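Local coordinates for demethyldecarbamoylnovobiocin O-methyltransferase (Streptomyces caeruleus, PDB 2WK1), which transfers a methyl group from S-adenosyl-L-methionine to the 4-hydroxyl of the noviose sugar in the penultimate step of novobiocin biosynthesis, at residues L123-L128 / Y184-E189; E257-F262 / D266-I271; E69-R72 / R76-P79. One frame throughout, in Å; residues are numbered along the deposited sequence. Where two conformers were deposited one is given.

Contact 1: residues L123-L128 / Y184-E189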
loop_
_atom_site.group_PDB
_atom_site.type_symbol
_atom_site.label_atom_id
_atom_site.label_comp_id
_atom_site.label_asym_id
_atom_site.label_seq_id
_atom_site.Cartn_x
_atom_site.Cartn_y
_atom_site.Cartn_z
ATOM N N LEU A 123 -7.598 -1.503 9.009
ATOM C CA LEU A 123 -7.467 -2.940 8.844
ATOM C C LEU A 123 -8.734 -3.692 9.234
ATOM O O LEU A 123 -9.180 -4.583 8.504
ATOM C CB LEU A 123 -6.253 -3.486 9.623
ATOM C CG LEU A 123 -6.050 -5.017 9.473
ATOM C CD1 LEU A 123 -5.778 -5.439 8.061
ATOM C CD2 LEU A 123 -4.949 -5.538 10.404
ATOM N N MET A 124 -9.305 -3.359 10.384
ATOM C CA MET A 124 -10.542 -4.026 10.801
ATOM C C MET A 124 -11.614 -3.909 9.725
ATOM O O MET A 124 -12.287 -4.883 9.397
ATOM C CB MET A 124 -11.028 -3.432 12.109
ATOM C CG MET A 124 -10.131 -3.731 13.283
ATOM S SD MET A 124 -10.843 -2.965 14.810
ATOM C CE MET A 124 -9.624 -3.512 16.027
ATOM N N ARG A 125 -11.806 -2.707 9.176
ATOM C CA ARG A 125 -12.804 -2.550 8.139
ATOM C C ARG A 125 -12.439 -3.324 6.881
ATOM O O ARG A 125 -13.307 -3.899 6.233
ATOM C CB ARG A 125 -13.016 -1.068 7.806
ATOM C CG ARG A 125 -14.027 -0.797 6.702
ATOM C CD ARG A 125 -15.421 -1.201 7.072
ATOM N NE ARG A 125 -16.389 -1.207 5.966
ATOM C CZ ARG A 125 -16.715 -2.277 5.256
ATOM N NH1 ARG A 125 -16.112 -3.419 5.455
ATOM N NH2 ARG A 125 -17.702 -2.216 4.377
ATOM N N GLY A 126 -11.156 -3.347 6.539
ATOM C CA GLY A 126 -10.701 -4.123 5.388
ATOM C C GLY A 126 -10.920 -5.612 5.524
ATOM O O GLY A 126 -11.240 -6.262 4.546
ATOM N N ILE A 127 -10.751 -6.159 6.724
ATOM C CA ILE A 127 -10.978 -7.583 6.935
ATOM C C ILE A 127 -12.461 -7.878 6.705
ATOM O O ILE A 127 -12.814 -8.862 6.059
ATOM C CB ILE A 127 -10.528 -8.018 8.329
ATOM C CG1 ILE A 127 -9.023 -7.817 8.538
ATOM C CG2 ILE A 127 -10.904 -9.477 8.546
ATOM C CD1 ILE A 127 -8.631 -7.740 10.019
ATOM N N LEU A 128 -13.336 -7.017 7.225
ATOM C CA LEU A 128 -14.764 -7.199 6.980
ATOM C C LEU A 128 -15.040 -7.185 5.465
ATOM O O LEU A 128 -15.790 -8.009 4.948
ATOM C CB LEU A 128 -15.605 -6.142 7.677
ATOM C CG LEU A 128 -15.547 -6.137 9.210
ATOM C CD1 LEU A 128 -16.441 -5.032 9.767
ATOM C CD2 LEU A 128 -15.918 -7.488 9.843
ATOM N N TYR A 184 -8.200 4.412 1.282
ATOM C CA TYR A 184 -8.295 2.951 1.054
ATOM C C TYR A 184 -9.649 2.548 0.482
ATOM O O TYR A 184 -9.910 1.365 0.299
ATOM C CB TYR A 184 -8.094 2.178 2.379
ATOM C CG TYR A 184 -6.685 2.220 2.933
ATOM C CD1 TYR A 184 -6.239 3.300 3.680
ATOM C CD2 TYR A 184 -5.788 1.192 2.692
ATOM C CE1 TYR A 184 -4.970 3.346 4.179
ATOM C CE2 TYR A 184 -4.508 1.216 3.199
ATOM C CZ TYR A 184 -4.089 2.302 3.930
ATOM O OH TYR A 184 -2.788 2.307 4.397
ATOM N N ASP A 185 -10.518 3.532 0.223
ATOM C CA ASP A 185 -11.868 3.261 -0.184
ATOM C C ASP A 185 -12.666 2.473 0.806
ATOM O O ASP A 185 -13.471 1.603 0.431
ATOM C CB ASP A 185 -12.002 2.436 -1.835
ATOM C CG ASP A 185 -13.469 2.904 -2.327
ATOM O OD1 ASP A 185 -13.338 2.280 -3.218
ATOM O OD2 ASP A 185 -14.209 3.632 -1.762
ATOM N N LEU A 186 -12.453 2.775 2.075
ATOM C CA LEU A 186 -13.114 2.058 3.147
ATOM C C LEU A 186 -13.943 2.954 4.069
ATOM O O LEU A 186 -14.366 2.514 5.148
ATOM C CB LEU A 186 -12.091 1.242 3.953
ATOM C CG LEU A 186 -11.467 0.051 3.220
ATOM C CD1 LEU A 186 -10.288 -0.524 4.022
ATOM C CD2 LEU A 186 -12.489 -1.014 2.954
ATOM N N LEU A 187 -14.196 4.200 3.674
ATOM C CA LEU A 187 -15.056 5.065 4.484
ATOM C C LEU A 187 -16.493 4.865 4.049
ATOM O O LEU A 187 -16.937 5.430 3.052
ATOM C CB LEU A 187 -14.636 6.531 4.377
ATOM C CG LEU A 187 -15.362 7.488 5.337
ATOM C CD1 LEU A 187 -15.023 7.200 6.806
ATOM C CD2 LEU A 187 -15.019 8.951 4.964
ATOM N N ASP A 188 -17.230 4.039 4.767
ATOM C CA ASP A 188 -18.619 3.752 4.386
ATOM C C ASP A 188 -19.481 3.579 5.623
ATOM O O ASP A 188 -19.072 3.897 6.743
ATOM C CB ASP A 188 -18.695 2.533 3.446
ATOM C CG ASP A 188 -18.497 1.197 4.158
ATOM O OD1 ASP A 188 -18.089 1.133 5.332
ATOM O OD2 ASP A 188 -18.767 0.141 3.512
ATOM N N GLU A 189 -20.682 3.047 5.445
ATOM C CA GLU A 189 -21.619 2.960 6.534
ATOM C C GLU A 189 -21.222 2.034 7.665
ATOM O O GLU A 189 -21.762 2.142 8.753
ATOM C CB GLU A 189 -23.024 2.625 6.035
ATOM C CG GLU A 189 -23.163 1.301 5.372
ATOM C CD GLU A 189 -22.811 1.292 3.867
ATOM O OE1 GLU A 189 -22.213 2.273 3.296
ATOM O OE2 GLU A 189 -23.147 0.246 3.246
#
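Arg125 leaves its helix with CG opposite the backbone N (chi1 179°) and then bends at chi2, a course that carries its guanidinium to the carboxylate of Asp188. The contact belongs to the Rossmann-like methyltransferase fold: helix 119-130 follows the first strand of the central sheet, and residues 184-189 connect helix 174-183 to the edge strand 191-195. A Schellman motif ends helix 174-183, with Asp185 at positive phi, and the chain then runs past Arg125.

Arg125 grips Asp188 side-on, one nitrogen to each oxygen: Arg125 NE reaches Asp188 OD1 at 3.0 Å and Arg125 NH2 reaches Asp188 OD2 at 2.7 Å. Both oxygens lie close to the guanidinium plane and are met on their syn sides, yet the two planes are 32° apart, and NE stands 30° out of the carboxylate plane. Two nearly straight hydrogen bonds, one to each oxygen, restrict rotation of both groups. Asp188 OD1 also accepts from the backbone N of Gln190, which ties the carboxylate to the start of the edge strand.

Apolar packing accompanies the salt bridge. Leu186 CB lies 3.9 Å from Arg125 CG, so the aliphatic root of the arginine is covered while its charged end is paired. Leu186 also meets Met42 of helix 35-47. One of its methyls rests on the helix backbone: Leu186 CD1 lies 3.9 Å from Gly126 CA.

Contact 2: residues E257-F262 / D266-I271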
loop_
_atom_site.group_PDB
_atom_site.type_symbol
_atom_site.label_atom_id
_atom_site.label_comp_id
_atom_site.label_asym_id
_atom_site.label_seq_id
_atom_site.Cartn_x
_atom_site.Cartn_y
_atom_site.Cartn_z
ATOM N N GLU A 257 -5.602 -5.036 37.483
ATOM C CA GLU A 257 -6.592 -4.727 38.508
ATOM C C GLU A 257 -8.012 -5.060 38.075
ATOM O O GLU A 257 -8.795 -5.607 38.843
ATOM C CB GLU A 257 -6.574 -2.952 38.808
ATOM C CG GLU A 257 -7.513 -2.585 39.909
ATOM C CD GLU A 257 -7.518 -1.190 39.970
ATOM O OE1 GLU A 257 -6.776 -0.509 39.445
ATOM O OE2 GLU A 257 -8.496 -0.636 40.673
ATOM N N TYR A 258 -8.341 -4.752 36.833
ATOM C CA TYR A 258 -9.671 -5.055 36.337
ATOM C C TYR A 258 -9.916 -6.560 36.307
ATOM O O TYR A 258 -10.959 -7.048 36.765
ATOM C CB TYR A 258 -9.870 -4.471 34.927
ATOM C CG TYR A 258 -11.292 -4.608 34.428
ATOM C CD1 TYR A 258 -12.267 -3.686 34.782
ATOM C CD2 TYR A 258 -11.690 -5.702 33.663
ATOM C CE1 TYR A 258 -13.569 -3.843 34.359
ATOM C CE2 TYR A 258 -13.001 -5.857 33.232
ATOM C CZ TYR A 258 -13.937 -4.935 33.606
ATOM O OH TYR A 258 -15.240 -5.078 33.199
ATOM N N ARG A 259 -8.927 -7.307 35.812
ATOM C CA ARG A 259 -9.044 -8.755 35.750
ATOM C C ARG A 259 -9.176 -9.387 37.146
ATOM O O ARG A 259 -9.960 -10.316 37.333
ATOM C CB ARG A 259 -7.877 -9.371 34.981
ATOM C CG ARG A 259 -7.979 -9.090 33.463
ATOM C CD ARG A 259 -6.665 -9.310 32.762
ATOM N NE ARG A 259 -6.110 -10.640 33.011
ATOM C CZ ARG A 259 -6.474 -11.753 32.389
ATOM N NH1 ARG A 259 -7.388 -11.735 31.431
ATOM N NH2 ARG A 259 -5.932 -12.902 32.738
ATOM N N ALA A 260 -8.419 -8.871 38.108
ATOM C CA ALA A 260 -8.492 -9.366 39.488
ATOM C C ALA A 260 -9.846 -9.034 40.089
ATOM O O ALA A 260 -10.493 -9.907 40.711
ATOM C CB ALA A 260 -7.349 -8.788 40.327
ATOM N N LYS A 261 -10.295 -7.800 39.916
ATOM C CA LYS A 261 -11.586 -7.347 40.489
ATOM C C LYS A 261 -12.769 -8.181 40.014
ATOM O O LYS A 261 -13.677 -8.485 40.801
ATOM C CB LYS A 261 -11.830 -5.876 40.165
ATOM C CG LYS A 261 -13.149 -5.312 40.678
ATOM N N PHE A 262 -12.772 -8.533 38.728
ATOM C CA PHE A 262 -13.878 -9.263 38.112
ATOM C C PHE A 262 -13.627 -10.756 37.900
ATOM O O PHE A 262 -14.397 -11.444 37.207
ATOM C CB PHE A 262 -14.310 -8.547 36.829
ATOM C CG PHE A 262 -14.959 -7.240 37.102
ATOM C CD1 PHE A 262 -16.289 -7.204 37.541
ATOM C CD2 PHE A 262 -14.242 -6.051 37.034
ATOM C CE1 PHE A 262 -16.900 -5.996 37.835
ATOM C CE2 PHE A 262 -14.844 -4.843 37.330
ATOM C CZ PHE A 262 -16.181 -4.814 37.737
ATOM N N ASP A 266 -9.259 -15.906 32.118
ATOM C CA ASP A 266 -8.845 -16.213 30.762
ATOM C C ASP A 266 -7.425 -15.698 30.579
ATOM O O ASP A 266 -7.144 -14.534 30.845
ATOM C CB ASP A 266 -9.795 -15.557 29.758
ATOM C CG ASP A 266 -11.115 -16.284 29.661
ATOM O OD1 ASP A 266 -11.051 -17.502 29.409
ATOM O OD2 ASP A 266 -12.167 -15.626 29.745
ATOM N N GLU A 267 -6.528 -16.581 30.162
ATOM C CA GLU A 267 -5.106 -16.283 30.162
ATOM C C GLU A 267 -4.701 -15.216 29.145
ATOM O O GLU A 267 -5.266 -15.114 28.039
ATOM C CB GLU A 267 -4.320 -17.562 29.904
ATOM C CG GLU A 267 -4.603 -18.246 28.545
ATOM C CD GLU A 267 -4.184 -19.742 28.417
ATOM O OE1 GLU A 267 -3.648 -20.347 29.372
ATOM O OE2 GLU A 267 -4.416 -20.319 27.323
ATOM N N LEU A 268 -3.743 -14.402 29.554
ATOM C CA LEU A 268 -3.119 -13.415 28.670
ATOM C C LEU A 268 -2.068 -14.073 27.822
ATOM O O LEU A 268 -1.157 -14.731 28.353
ATOM C CB LEU A 268 -2.482 -12.284 29.440
ATOM C CG LEU A 268 -3.383 -11.436 30.311
ATOM C CD1 LEU A 268 -2.535 -10.450 31.090
ATOM C CD2 LEU A 268 -4.419 -10.704 29.487
ATOM N N ILE A 269 -2.172 -13.875 26.517
ATOM C CA ILE A 269 -1.262 -14.412 25.535
ATOM C C ILE A 269 -0.473 -13.301 24.898
ATOM O O ILE A 269 -1.022 -12.284 24.528
ATOM C CB ILE A 269 -2.117 -15.195 24.217
ATOM C CG1 ILE A 269 -3.041 -16.225 24.822
ATOM C CG2 ILE A 269 -1.135 -15.625 23.175
ATOM C CD1 ILE A 269 -4.312 -16.414 24.110
ATOM N N THR A 270 0.821 -13.485 24.767
ATOM C CA THR A 270 1.639 -12.435 24.199
ATOM C C THR A 270 1.524 -12.350 22.687
ATOM O O THR A 270 1.221 -13.344 22.013
ATOM C CB THR A 270 3.123 -12.574 24.558
ATOM O OG1 THR A 270 3.717 -13.593 23.733
ATOM C CG2 THR A 270 3.359 -12.853 26.054
ATOM N N ILE A 271 1.787 -11.148 22.165
ATOM C CA ILE A 271 1.829 -10.887 20.722
ATOM C C ILE A 271 3.241 -10.616 20.207
ATOM O O ILE A 271 3.707 -11.224 19.247
ATOM C CB ILE A 271 0.925 -9.677 20.364
ATOM C CG1 ILE A 271 -0.518 -9.945 20.782
ATOM C CG2 ILE A 271 1.031 -9.392 18.878
ATOM C CD1 ILE A 271 -1.428 -8.744 20.879
#
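The backbones of 257-262 and 266-271 stay well apart, their nearest CA atoms, those of Arg259 and Asp266, being 9.0 Å from each other, so the long side chain of Arg259 does the bridging. The first segment is the last turn of helix 249-261, which Phe262 leaves; the second returns as an extended chain into the short edge strand 269-270.

Arg259 sends CG beside its backbone N, opposite the carbonyl carbon (chi1 -72°), and bends at chi3 to present the far end of its guanidinium to the carbonyl of Asp266. The grip is end-on, with both terminal nitrogens on one oxygen: Arg259 NH1 lies 2.9 Å and Arg259 NH2 2.8 Å from Asp266 O. Sharing one acceptor bends the two bonds, whose N-H...O angles are 141° and 147°. The oxygen lies within a few degrees of the guanidinium plane. Seen from the acceptor the donors differ, since NH1 approaches nearly in line with C=O whereas NH2 stands above the carbonyl plane.

Leu268 covers one face of this flat group. Its CD2 sits over the centre, 3.7 Å from Arg259 NH1, while its CG approaches Arg259 CZ at the same distance, and the two side chains run past each other in opposite directions. Trp278 of strand 276-279 adds a cation-pi contact to Arg259 and also touches Leu268, joining the helix end to the antiparallel edge of the sheet. The Asp266 carboxylate is engaged elsewhere, OD1 with Thr281 OG1.

The chemistry is therefore that of a charged donor on a neutral peptide oxygen: the bonds tie the main chain at Asp266 to the helix end, and the positive charge would be expected to polarise that carbonyl, without any carboxylate partner across the contact.

Contact 3: residues E69-R72 / R76-P79. With SO4 (sulfate ion), chain D.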
loop_
_atom_site.group_PDB
_atom_site.type_symbol
_atom_site.label_atom_id
_atom_site.label_comp_id
_atom_site.label_asym_id
_atom_site.label_seq_id
_atom_site.Cartn_x
_atom_site.Cartn_y
_atom_site.Cartn_z
ATOM N N GLU A 69 13.437 -2.459 9.171
ATOM C CA GLU A 69 12.357 -3.433 9.064
ATOM C C GLU A 69 12.115 -4.177 10.372
ATOM O O GLU A 69 10.976 -4.424 10.736
ATOM C CB GLU A 69 12.579 -4.412 7.900
ATOM C CG GLU A 69 11.364 -5.275 7.640
ATOM C CD GLU A 69 11.507 -6.223 6.472
ATOM O OE1 GLU A 69 12.609 -6.330 5.903
ATOM O OE2 GLU A 69 10.493 -6.874 6.135
ATOM N N GLU A 70 13.177 -4.520 11.092
ATOM C CA GLU A 70 13.023 -5.263 12.327
ATOM C C GLU A 70 12.255 -4.443 13.387
ATOM O O GLU A 70 11.427 -4.984 14.119
ATOM C CB GLU A 70 14.400 -5.736 12.856
ATOM C CG GLU A 70 15.452 -4.649 13.184
ATOM C CD GLU A 70 16.263 -4.059 11.981
ATOM O OE1 GLU A 70 15.964 -4.289 10.766
ATOM O OE2 GLU A 70 17.237 -3.328 12.280
ATOM N N VAL A 71 12.487 -3.134 13.412
ATOM C CA VAL A 71 11.813 -2.227 14.334
ATOM C C VAL A 71 10.337 -2.102 13.935
ATOM O O VAL A 71 9.439 -2.191 14.785
ATOM C CB VAL A 71 12.494 -0.845 14.368
ATOM C CG1 VAL A 71 11.689 0.163 15.158
ATOM C CG2 VAL A 71 13.948 -0.973 14.923
ATOM N N ARG A 72 10.071 -1.935 12.644
ATOM C CA ARG A 72 8.689 -1.795 12.173
ATOM C C ARG A 72 7.908 -3.096 12.347
ATOM O O ARG A 72 6.710 -3.079 12.647
ATOM C CB ARG A 72 8.669 -1.348 10.725
ATOM C CG ARG A 72 7.289 -0.930 10.238
ATOM C CD ARG A 72 6.694 0.257 11.000
ATOM N NE ARG A 72 7.621 1.383 11.125
ATOM C CZ ARG A 72 7.999 2.175 10.134
ATOM N NH1 ARG A 72 7.506 2.030 8.908
ATOM N NH2 ARG A 72 8.868 3.153 10.371
ATOM N N ARG A 76 7.925 -0.791 17.003
ATOM C CA ARG A 76 8.762 -0.108 17.990
ATOM C C ARG A 76 9.233 1.265 17.585
ATOM O O ARG A 76 10.185 1.818 18.141
ATOM C CB ARG A 76 9.921 -1.029 18.389
ATOM C CG ARG A 76 9.464 -2.027 19.443
ATOM C CD ARG A 76 9.270 -1.250 20.772
ATOM N NE ARG A 76 8.886 -2.067 21.904
ATOM C CZ ARG A 76 9.733 -2.624 22.758
ATOM N NH1 ARG A 76 11.058 -2.471 22.624
ATOM N NH2 ARG A 76 9.246 -3.318 23.766
ATOM N N ASP A 77 8.521 1.864 16.650
ATOM C CA ASP A 77 8.718 3.248 16.292
ATOM C C ASP A 77 7.393 3.928 15.939
ATOM O O ASP A 77 6.322 3.274 15.913
ATOM C CB ASP A 77 9.779 3.399 15.179
ATOM C CG ASP A 77 9.381 2.787 13.846
ATOM O OD1 ASP A 77 8.264 2.243 13.712
ATOM O OD2 ASP A 77 10.195 2.922 12.893
ATOM N N TRP A 78 7.468 5.234 15.697
ATOM C CA TRP A 78 6.355 5.992 15.135
ATOM C C TRP A 78 6.660 6.256 13.668
ATOM O O TRP A 78 7.576 7.002 13.375
ATOM C CB TRP A 78 6.177 7.362 15.814
ATOM C CG TRP A 78 5.739 7.353 17.244
ATOM C CD1 TRP A 78 5.020 6.387 17.888
ATOM C CD2 TRP A 78 5.954 8.405 18.199
ATOM N NE1 TRP A 78 4.806 6.757 19.203
ATOM C CE2 TRP A 78 5.361 7.993 19.412
ATOM C CE3 TRP A 78 6.594 9.651 18.144
ATOM C CZ2 TRP A 78 5.382 8.785 20.566
ATOM C CZ3 TRP A 78 6.622 10.434 19.298
ATOM C CH2 TRP A 78 6.016 9.992 20.487
ATOM N N PRO A 79 5.911 5.658 12.735
ATOM C CA PRO A 79 6.181 5.962 11.321
ATOM C C PRO A 79 5.961 7.445 10.985
ATOM O O PRO A 79 5.030 8.075 11.476
ATOM C CB PRO A 79 5.200 5.049 10.570
ATOM C CG PRO A 79 4.950 3.940 11.549
ATOM C CD PRO A 79 4.903 4.598 12.882
HETATM S S SO4 D . 12.292 -4.302 25.381
HETATM O O1 SO4 D . 12.527 -4.876 26.706
HETATM O O2 SO4 D . 11.113 -4.973 24.858
HETATM O O3 SO4 D . 13.480 -4.582 24.555
HETATM O O4 SO4 D . 12.076 -2.858 25.469
#
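The guanidinium of Arg72 has the ring of Pro79 over one face and the carboxylate of Asp77 at its edge. Pro79 CG stands above the centre of the group, 3.7 Å from Arg72 NE, while the Asp77 oxygens lie near its plane. They lie where the chain leaving short helix 69-73 turns back on it, in the loop that leads to helix 87-103 of the Rossmann-like methyltransferase fold.

The salt bridge is side-on, one nitrogen to each oxygen. Arg72 NE meets Asp77 OD1 at 2.8 Å through the syn lone pair, and Arg72 NH2 meets Asp77 OD2 at 2.9 Å from the syn side but 27° out of the carboxylate plane. The two flat groups are 37° apart, in keeping with this uneven approach. Bends at chi2 and chi3 turn the arginine back toward the loop although its CB points away from it. Two backbone oxygens complete the hold: Arg72 NH1 donates to Ala47 O and NH2 also to Asp53 O, so this buried cation ties helix 69-73 to Ala47, Asp53 and the loop at Asp77.

Nearer the helix end, Arg76 N donates to Val71 O at 3.0 Å, and Val71 CG1 packs 3.7 Å from Asp77 CG. Pro79 sits about 4 Å, side chain to side chain, from both Met85 and Trp116, which bind S-adenosyl-L-methionine; the loop thus adjoins the cofactor pocket.

The end of the Arg76 side chain leads away from helix 69-73. Its NE forms a salt bridge with Asp274, and a sulfate, probably from the crystallisation liquor and also held by Arg273, lies at the edge of its guanidinium. There the two terminal nitrogens take separate oxygens: Arg76 NH1 bonds sulfate O4, and Arg76 NH2 reaches sulfate O2 at 2.7 Å.

In the fold
In all three contacts an arginine from a helix holds a chain segment without helix or with only a short strand, but the acceptors and burial differ. Contact 1 is buried and joins elements distant in sequence, flanking the parallel side of the sheet; contacts 2 and 3 are each local, with three residues between their segments. Contacts 1 and 3 use side-on carboxylate salt bridges, whereas surface contact 2 relies on a neutral carbonyl beside the antiparallel edge. Contacts 1 and 2 lie on opposite sides of the chain's centre, their own centres 29 Å apart. Partly buried contact 3 comes nearest the cofactor pocket; contact 2 is remote from the annotated sites. None touches another.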